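Local coordinates for insecticidal protein (Brevibacillus laterosporus, PDB 7ML9) that is active against the western corn rootworm, where it probably forms beta-barrel pores in membranes as a member of the ETX/MTX2 toxin family, at residues L32-R37 and G79-I83; R37-A41 and K53-E57; V223-R229 and G239-V245. One frame throughout, in Å; residues are numbered along the deposited sequence. Where two conformers were deposited one is given.

Contact 1: residues L32-R37 and G79-I83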
# COMPACT_ATOMS: atom_id res chain seq x y z
N LEU A 32 -14.66 -12.49 -14.40
CA LEU A 32 -15.84 -13.23 -13.92
C LEU A 32 -16.64 -13.80 -15.08
O LEU A 32 -17.24 -14.87 -14.95
CB LEU A 32 -16.73 -12.33 -13.05
CG LEU A 32 -16.08 -11.92 -11.71
CD1 LEU A 32 -16.97 -10.98 -10.94
CD2 LEU A 32 -15.79 -13.16 -10.85
N ARG A 33 -16.70 -13.08 -16.20
CA ARG A 33 -17.33 -13.64 -17.39
C ARG A 33 -16.56 -14.86 -17.90
O ARG A 33 -17.17 -15.85 -18.33
CB ARG A 33 -17.42 -12.59 -18.49
CG ARG A 33 -18.39 -11.43 -18.20
CD ARG A 33 -18.31 -10.45 -19.36
NE ARG A 33 -18.98 -9.19 -19.03
CZ ARG A 33 -19.15 -8.19 -19.89
NH1 ARG A 33 -18.70 -8.29 -21.13
NH2 ARG A 33 -19.77 -7.08 -19.50
N ASP A 34 -15.23 -14.82 -17.85
CA ASP A 34 -14.45 -15.99 -18.25
C ASP A 34 -14.64 -17.13 -17.26
O ASP A 34 -14.66 -18.30 -17.65
CB ASP A 34 -12.97 -15.65 -18.39
CG ASP A 34 -12.14 -16.85 -18.84
OD1 ASP A 34 -12.08 -17.13 -20.06
OD2 ASP A 34 -11.55 -17.52 -17.97
N LEU A 35 -14.80 -16.80 -15.97
CA LEU A 35 -15.12 -17.83 -14.98
C LEU A 35 -16.38 -18.60 -15.37
O LEU A 35 -16.42 -19.84 -15.28
CB LEU A 35 -15.29 -17.18 -13.60
CG LEU A 35 -15.62 -18.09 -12.43
CD1 LEU A 35 -14.43 -19.01 -12.18
CD2 LEU A 35 -15.96 -17.25 -11.17
N ALA A 36 -17.44 -17.88 -15.79
CA ALA A 36 -18.65 -18.56 -16.25
C ALA A 36 -18.37 -19.43 -17.47
O ALA A 36 -18.84 -20.57 -17.56
CB ALA A 36 -19.77 -17.55 -16.54
N ARG A 37 -17.61 -18.90 -18.43
CA ARG A 37 -17.26 -19.68 -19.62
C ARG A 37 -16.44 -20.92 -19.27
O ARG A 37 -16.58 -21.97 -19.92
CB ARG A 37 -16.50 -18.81 -20.63
CG ARG A 37 -17.32 -17.61 -21.16
CD ARG A 37 -16.45 -16.66 -21.97
NE ARG A 37 -17.23 -15.48 -22.33
CZ ARG A 37 -16.86 -14.22 -22.10
NH1 ARG A 37 -15.68 -13.96 -21.52
NH2 ARG A 37 -17.66 -13.22 -22.48
N GLY A 79 -21.70 -12.63 -23.54
CA GLY A 79 -21.24 -11.26 -23.31
C GLY A 79 -21.56 -10.79 -21.90
O GLY A 79 -21.32 -11.50 -20.91
N GLU A 80 -22.12 -9.58 -21.81
CA GLU A 80 -22.49 -9.00 -20.53
C GLU A 80 -23.40 -9.91 -19.71
O GLU A 80 -23.37 -9.87 -18.47
CB GLU A 80 -23.16 -7.65 -20.78
CG GLU A 80 -23.64 -6.90 -19.56
CD GLU A 80 -24.55 -5.73 -19.95
OE1 GLU A 80 -24.06 -4.78 -20.59
OE2 GLU A 80 -25.75 -5.78 -19.61
N ARG A 81 -24.22 -10.73 -20.36
CA ARG A 81 -25.15 -11.57 -19.61
C ARG A 81 -24.50 -12.83 -19.01
O ARG A 81 -25.22 -13.63 -18.41
CB ARG A 81 -26.34 -11.95 -20.48
CG ARG A 81 -27.32 -10.76 -20.61
CD ARG A 81 -28.46 -11.02 -21.54
NE ARG A 81 -29.45 -11.99 -21.06
CZ ARG A 81 -30.48 -11.73 -20.26
NH1 ARG A 81 -31.34 -12.69 -19.95
NH2 ARG A 81 -30.68 -10.51 -19.76
N ARG A 82 -23.18 -12.99 -19.12
CA ARG A 82 -22.51 -14.05 -18.36
C ARG A 82 -22.56 -13.79 -16.86
O ARG A 82 -22.40 -14.73 -16.07
CB ARG A 82 -21.05 -14.16 -18.80
CG ARG A 82 -20.83 -14.77 -20.18
CD ARG A 82 -21.14 -16.27 -20.13
NE ARG A 82 -20.85 -16.93 -21.40
CZ ARG A 82 -21.12 -18.21 -21.64
NH1 ARG A 82 -21.69 -18.96 -20.69
NH2 ARG A 82 -20.81 -18.75 -22.81
N ILE A 83 -22.73 -12.54 -16.43
CA ILE A 83 -22.76 -12.19 -15.01
C ILE A 83 -23.94 -11.27 -14.74
O ILE A 83 -24.19 -10.33 -15.49
CB ILE A 83 -21.45 -11.52 -14.57
CG1 ILE A 83 -20.27 -12.50 -14.73
CG2 ILE A 83 -21.57 -11.05 -13.12
CD1 ILE A 83 -20.29 -13.61 -13.70
O HOH W 1 -21.21 -8.85 -17.26
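The guanidinium of Arg-33 lies flat over the backbone that joins Gly-79 to Glu-80. Glu-80 CA sits over the centre of that face, 3.4 Å above the plane, and Gly-79 C lies nearer its rim. A second flat group, the guanidinium of Arg-82, takes Arg-37 CG over one face, and Arg-37 CG is 3.6 Å from Arg-82 NE. The guanidinium planes of Arg-37 and Arg-82 stand 85° apart. At the edge of the Arg-37 group, near its plane, is Gly-79 CA. Arg-37 NE and Arg-82 NE are 4.0 Å apart, but Asp-56 OD1 pairs with both and probably offsets the like charges. Arg-82 also forms a salt bridge with Glu-40.

The contact packs helix 28-48 of this aerolysin-type toxin against a short 3-10 turn at residues 80-82, which leads into strand 83-84. Water 1 links the two: it accepts from Arg-33 NE at 2.9 Å and donates to Glu-80 O at 2.7 Å. Arg-33 is extended from CG to NE, which lays its CD alongside Gly-79 O and carries the guanidinium out to Glu-80. Arg-82 instead bends at chi2 (-72°), and its CD passes Ala-36 CB at 4.1 Å. Apolar packing continues with Ile-83, whose CD1 meets Leu-32 CB at 3.8 Å. The same CD1 has Leu-32 O as a van der Waals neighbour at 3.5 Å. Leu-32 and Ile-83 also touch Ile-242 of helix 242-252. On the next turn of helix 28-48, Ala-36 rests on Ala-227 of strand 201-229.

Contact 2: residues R37-A41 and K53-E57. With EDO (1,2-ethanediol), chain H.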
# COMPACT_ATOMS: atom_id res chain seq x y z
N ARG A 37 -17.61 -18.90 -18.43
CA ARG A 37 -17.26 -19.68 -19.62
C ARG A 37 -16.44 -20.92 -19.27
O ARG A 37 -16.58 -21.97 -19.92
CB ARG A 37 -16.50 -18.81 -20.63
CG ARG A 37 -17.32 -17.61 -21.16
CD ARG A 37 -16.45 -16.66 -21.97
NE ARG A 37 -17.23 -15.48 -22.33
CZ ARG A 37 -16.86 -14.22 -22.10
NH1 ARG A 37 -15.68 -13.96 -21.52
NH2 ARG A 37 -17.66 -13.22 -22.48
N GLU A 38 -15.56 -20.83 -18.26
CA GLU A 38 -14.75 -21.99 -17.87
C GLU A 38 -15.63 -23.11 -17.33
O GLU A 38 -15.47 -24.27 -17.71
CB GLU A 38 -13.70 -21.61 -16.82
CG GLU A 38 -12.72 -20.57 -17.27
CD GLU A 38 -11.57 -21.16 -18.06
OE1 GLU A 38 -11.51 -22.40 -18.20
OE2 GLU A 38 -10.72 -20.37 -18.54
N ASP A 39 -16.55 -22.77 -16.42
CA ASP A 39 -17.44 -23.77 -15.85
C ASP A 39 -18.29 -24.41 -16.94
O ASP A 39 -18.47 -25.64 -16.96
CB ASP A 39 -18.32 -23.12 -14.79
CG ASP A 39 -19.21 -24.12 -14.05
OD1 ASP A 39 -18.90 -25.33 -14.00
OD2 ASP A 39 -20.23 -23.68 -13.50
N GLU A 40 -18.82 -23.60 -17.85
CA GLU A 40 -19.60 -24.10 -18.98
C GLU A 40 -18.82 -25.15 -19.77
O GLU A 40 -19.24 -26.30 -19.89
CB GLU A 40 -20.01 -22.93 -19.87
CG GLU A 40 -20.93 -23.27 -21.06
CD GLU A 40 -21.37 -22.00 -21.77
OE1 GLU A 40 -20.61 -21.50 -22.64
OE2 GLU A 40 -22.45 -21.49 -21.43
N ALA A 41 -17.66 -24.75 -20.31
CA ALA A 41 -16.89 -25.66 -21.15
C ALA A 41 -16.41 -26.88 -20.36
O ALA A 41 -16.53 -28.02 -20.82
CB ALA A 41 -15.70 -24.92 -21.77
N LYS A 53 -13.30 -25.10 -25.43
CA LYS A 53 -12.60 -23.99 -24.79
C LYS A 53 -13.62 -22.99 -24.26
O LYS A 53 -14.75 -22.93 -24.75
CB LYS A 53 -11.67 -23.30 -25.78
CG LYS A 53 -10.75 -24.23 -26.54
CD LYS A 53 -9.69 -24.82 -25.63
CE LYS A 53 -8.54 -25.41 -26.44
NZ LYS A 53 -9.01 -26.41 -27.45
N PRO A 54 -13.26 -22.18 -23.25
CA PRO A 54 -14.19 -21.14 -22.77
C PRO A 54 -14.44 -20.10 -23.86
O PRO A 54 -13.51 -19.48 -24.37
CB PRO A 54 -13.47 -20.55 -21.55
CG PRO A 54 -12.00 -20.81 -21.81
CD PRO A 54 -11.97 -22.15 -22.51
N SER A 55 -15.71 -19.91 -24.21
CA SER A 55 -16.01 -19.06 -25.36
C SER A 55 -17.50 -18.77 -25.43
O SER A 55 -18.34 -19.56 -24.98
CB SER A 55 -15.55 -19.70 -26.68
OG SER A 55 -15.93 -18.90 -27.79
N ASP A 56 -17.82 -17.61 -26.00
CA ASP A 56 -19.19 -17.26 -26.37
C ASP A 56 -19.52 -17.68 -27.80
O ASP A 56 -20.69 -17.58 -28.21
CB ASP A 56 -19.41 -15.75 -26.22
CG ASP A 56 -19.46 -15.30 -24.76
OD1 ASP A 56 -19.50 -16.16 -23.85
OD2 ASP A 56 -19.48 -14.07 -24.53
N GLU A 57 -18.54 -18.14 -28.55
CA GLU A 57 -18.71 -18.49 -29.96
C GLU A 57 -19.13 -19.95 -30.10
O GLU A 57 -18.81 -20.79 -29.26
CB GLU A 57 -17.42 -18.27 -30.74
CG GLU A 57 -17.08 -16.81 -31.00
CD GLU A 57 -15.86 -16.66 -31.90
OE1 GLU A 57 -14.76 -17.11 -31.50
OE2 GLU A 57 -15.99 -16.09 -33.01
C1 EDO H . -21.98 -25.38 -10.85
O1 EDO H . -21.14 -25.58 -11.99
C2 EDO H . -21.14 -24.96 -9.65
O2 EDO H . -21.85 -25.31 -8.46
O HOH W 2 -17.66 -21.62 -22.63
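Arg-37 runs from helix 28-48 along the loop 53-57 that follows the helix, and ends in a salt bridge to Asp-56. The chain thus folds back on its own N-terminal helix before entering strand 59-63. An ST turn shapes the far end of the loop: Ser-55 OG accepts from Glu-57 N at 2.8 Å.

Arg-37 CB starts against the ring of Pro-54, with Pro-54 CB at 3.6 Å, and also lies close to Ser-55 N. CG and CD continue past Ser-55 N towards Asp-56 OD1. The chain is extended from CG to NE, with chi2 at 171°, which carries the guanidinium to the carboxylate. There NE donates to Asp-56 OD1 at 2.8 Å, nearly straight at 167° and almost in the guanidinium plane. NH2 donates to Asp-56 OD2 at 2.9 Å and is more bent. This is a side-on, two-nitrogen grip. The two planes are not coplanar but 66° apart, and both oxygens are met from above the carboxylate plane. The remaining nitrogen, NH1, donates to OE1 of Glu-30, one of the residues of the sodium site. Asp-56 OD2 also accepts from Gly-79 N.

Pro-54 also meets Glu-38. Glu-38 runs alongside the proline ring, and its OE2 comes to 3.5 Å from Pro-54 CG. One turn along the helix from Arg-37, Ala-41 CB packs on Lys-53 O at 3.7 Å. Asp-39 does not reach the loop; its OD2 accepts from O1 of an ethanediol, probably from the crystallisation liquor, and its OD1 forms a salt bridge with Lys-248. Water 2 bridges the helix and the loop: it lies 2.9 Å from Arg-37 O and 3.0 Å from OE1 of Glu-40, the partner of Arg-82, and accepts from Ser-55 N.

Contact 3: residues V223-R229 and G239-V245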
# COMPACT_ATOMS: atom_id res chain seq x y z
N VAL A 223 -16.43 -8.89 -4.14
CA VAL A 223 -17.41 -8.63 -5.19
C VAL A 223 -18.41 -9.78 -5.26
O VAL A 223 -18.07 -10.94 -5.00
CB VAL A 223 -16.75 -8.41 -6.58
CG1 VAL A 223 -15.64 -7.35 -6.49
CG2 VAL A 223 -16.18 -9.68 -7.11
N GLY A 224 -19.65 -9.44 -5.61
CA GLY A 224 -20.73 -10.40 -5.70
C GLY A 224 -21.21 -10.55 -7.14
O GLY A 224 -20.85 -9.76 -8.02
N GLY A 225 -21.98 -11.60 -7.38
CA GLY A 225 -22.48 -11.83 -8.73
C GLY A 225 -22.96 -13.25 -8.92
O GLY A 225 -22.75 -14.13 -8.08
N ILE A 226 -23.63 -13.44 -10.06
CA ILE A 226 -24.23 -14.71 -10.47
C ILE A 226 -23.68 -15.05 -11.85
O ILE A 226 -23.80 -14.24 -12.78
CB ILE A 226 -25.77 -14.63 -10.54
CG1 ILE A 226 -26.38 -14.20 -9.21
CG2 ILE A 226 -26.36 -15.97 -11.01
CD1 ILE A 226 -26.10 -15.16 -8.07
N ALA A 227 -23.10 -16.24 -12.00
CA ALA A 227 -22.49 -16.64 -13.27
C ALA A 227 -23.48 -17.47 -14.09
O ALA A 227 -24.05 -18.44 -13.59
CB ALA A 227 -21.21 -17.45 -13.05
N TRP A 228 -23.64 -17.10 -15.37
CA TRP A 228 -24.66 -17.71 -16.23
C TRP A 228 -23.99 -18.61 -17.25
O TRP A 228 -23.09 -18.17 -17.98
CB TRP A 228 -25.54 -16.63 -16.90
CG TRP A 228 -26.48 -16.02 -15.92
CD1 TRP A 228 -26.20 -15.00 -15.04
CD2 TRP A 228 -27.83 -16.41 -15.66
NE1 TRP A 228 -27.29 -14.75 -14.25
CE2 TRP A 228 -28.30 -15.61 -14.61
CE3 TRP A 228 -28.68 -17.38 -16.21
CZ2 TRP A 228 -29.60 -15.72 -14.11
CZ3 TRP A 228 -29.96 -17.50 -15.71
CH2 TRP A 228 -30.41 -16.67 -14.67
N ARG A 229 -24.43 -19.88 -17.31
CA ARG A 229 -23.84 -20.89 -18.17
C ARG A 229 -24.95 -21.80 -18.69
O ARG A 229 -25.92 -22.07 -17.99
CB ARG A 229 -22.83 -21.80 -17.42
CG ARG A 229 -21.54 -21.17 -16.98
CD ARG A 229 -21.64 -20.58 -15.58
NE ARG A 229 -21.90 -21.58 -14.56
CZ ARG A 229 -22.99 -21.59 -13.81
NH1 ARG A 229 -23.91 -20.64 -13.97
NH2 ARG A 229 -23.17 -22.54 -12.91
N GLY A 239 -28.01 -19.76 -13.58
CA GLY A 239 -27.07 -18.90 -12.87
C GLY A 239 -26.75 -19.49 -11.51
O GLY A 239 -27.62 -20.02 -10.83
N VAL A 240 -25.47 -19.40 -11.13
CA VAL A 240 -24.99 -19.83 -9.82
C VAL A 240 -24.04 -18.75 -9.30
O VAL A 240 -23.27 -18.17 -10.07
CB VAL A 240 -24.27 -21.19 -9.90
CG1 VAL A 240 -23.68 -21.56 -8.53
CG2 VAL A 240 -25.26 -22.31 -10.36
N ASN A 241 -24.08 -18.49 -7.99
CA ASN A 241 -23.24 -17.45 -7.39
C ASN A 241 -21.76 -17.68 -7.69
O ASN A 241 -21.29 -18.82 -7.80
CB ASN A 241 -23.46 -17.39 -5.86
CG ASN A 241 -22.97 -18.65 -5.12
OD1 ASN A 241 -21.79 -18.80 -4.82
ND2 ASN A 241 -23.90 -19.54 -4.80
N ILE A 242 -21.02 -16.58 -7.84
CA ILE A 242 -19.65 -16.69 -8.33
C ILE A 242 -18.76 -17.39 -7.32
O ILE A 242 -17.76 -18.00 -7.70
CB ILE A 242 -19.08 -15.30 -8.72
CG1 ILE A 242 -19.31 -14.29 -7.60
CG2 ILE A 242 -19.67 -14.79 -10.04
CD1 ILE A 242 -18.56 -12.94 -7.85
N GLY A 243 -19.07 -17.30 -6.02
CA GLY A 243 -18.23 -17.96 -5.04
C GLY A 243 -18.19 -19.47 -5.24
O GLY A 243 -17.12 -20.09 -5.16
N ALA A 244 -19.35 -20.07 -5.51
CA ALA A 244 -19.39 -21.50 -5.75
C ALA A 244 -18.76 -21.86 -7.08
O ALA A 244 -18.05 -22.87 -7.19
CB ALA A 244 -20.83 -22.01 -5.69
N VAL A 245 -19.00 -21.04 -8.11
CA VAL A 245 -18.40 -21.33 -9.41
C VAL A 245 -16.88 -21.20 -9.33
O VAL A 245 -16.15 -22.03 -9.88
CB VAL A 245 -19.00 -20.43 -10.50
CG1 VAL A 245 -18.29 -20.64 -11.85
CG2 VAL A 245 -20.52 -20.68 -10.62
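Backbone hydrogen bonds join Ala-227 and Val-240, a hydrogen-bonded pair of an antiparallel beta hairpin. Ala-227 N donates to Val-240 O at 2.7 Å, nearly straight at 168°. A further bond continues past the end of strand 238-241: the N of Ile-242, the first residue of the helix, donates to Gly-225 O at 3.0 Å. It reaches that oxygen from above the carbonyl plane. Asn-241 is the N-cap of the helix. Its CG stands between the backbone N and carbonyl carbon, chi1 66°, and its OD1 accepts from Ala-244 N at 2.8 Å.

The flat groups make contacts of another kind. Trp-228 covers Gly-239 with one face of its indole. This is a CH-pi contact, with Gly-239 CA 3.9 Å from the centroid of the six-membered ring. The position of the Arg-229 guanidinium is uncertain, because its NH1 is modelled too close to Ala-227 O. Its NE forms a salt bridge with Asp-39.

Apolar packing centres on Ile-242. Its CD1 reaches back along the strand to Val-223 CG2 at 4.1 Å and over Gly-224. Its CG2 faces Ala-227 CB, which also meets Val-245 CG2 at 4.1 Å. On the other face of the hairpin, Ile-226 CG2 flanks Gly-239 CA at 3.5 Å.

Strand 201-229 continues the sheet by backbone bonds to Ser-84 and Lys-87, and to Val-267 of strand 266-289. Val-267 also packs on Ile-242, and Leu-35 of helix 28-48 packs on Val-245.

Overall arrangement
From the N terminus, helix 28-48 supplies one side of contacts 1 and 2. Contact 2 closes first, when the loop after the helix returns to it at residues 53-57. Contact 1 closes at residues 79-83 and encloses contact 2. The two share Arg-37 and adjoin through charged residues of the helix and the loops. Contact 3 follows in series and closes the hairpin of strands 201-229 and 238-241. It meets contact 1 through Arg-82 and Trp-228, and contact 2 through Asp-39 and Arg-229. Together they tie the N-terminal helix, helix 242-252 and the sheet into one end of the elongated chain.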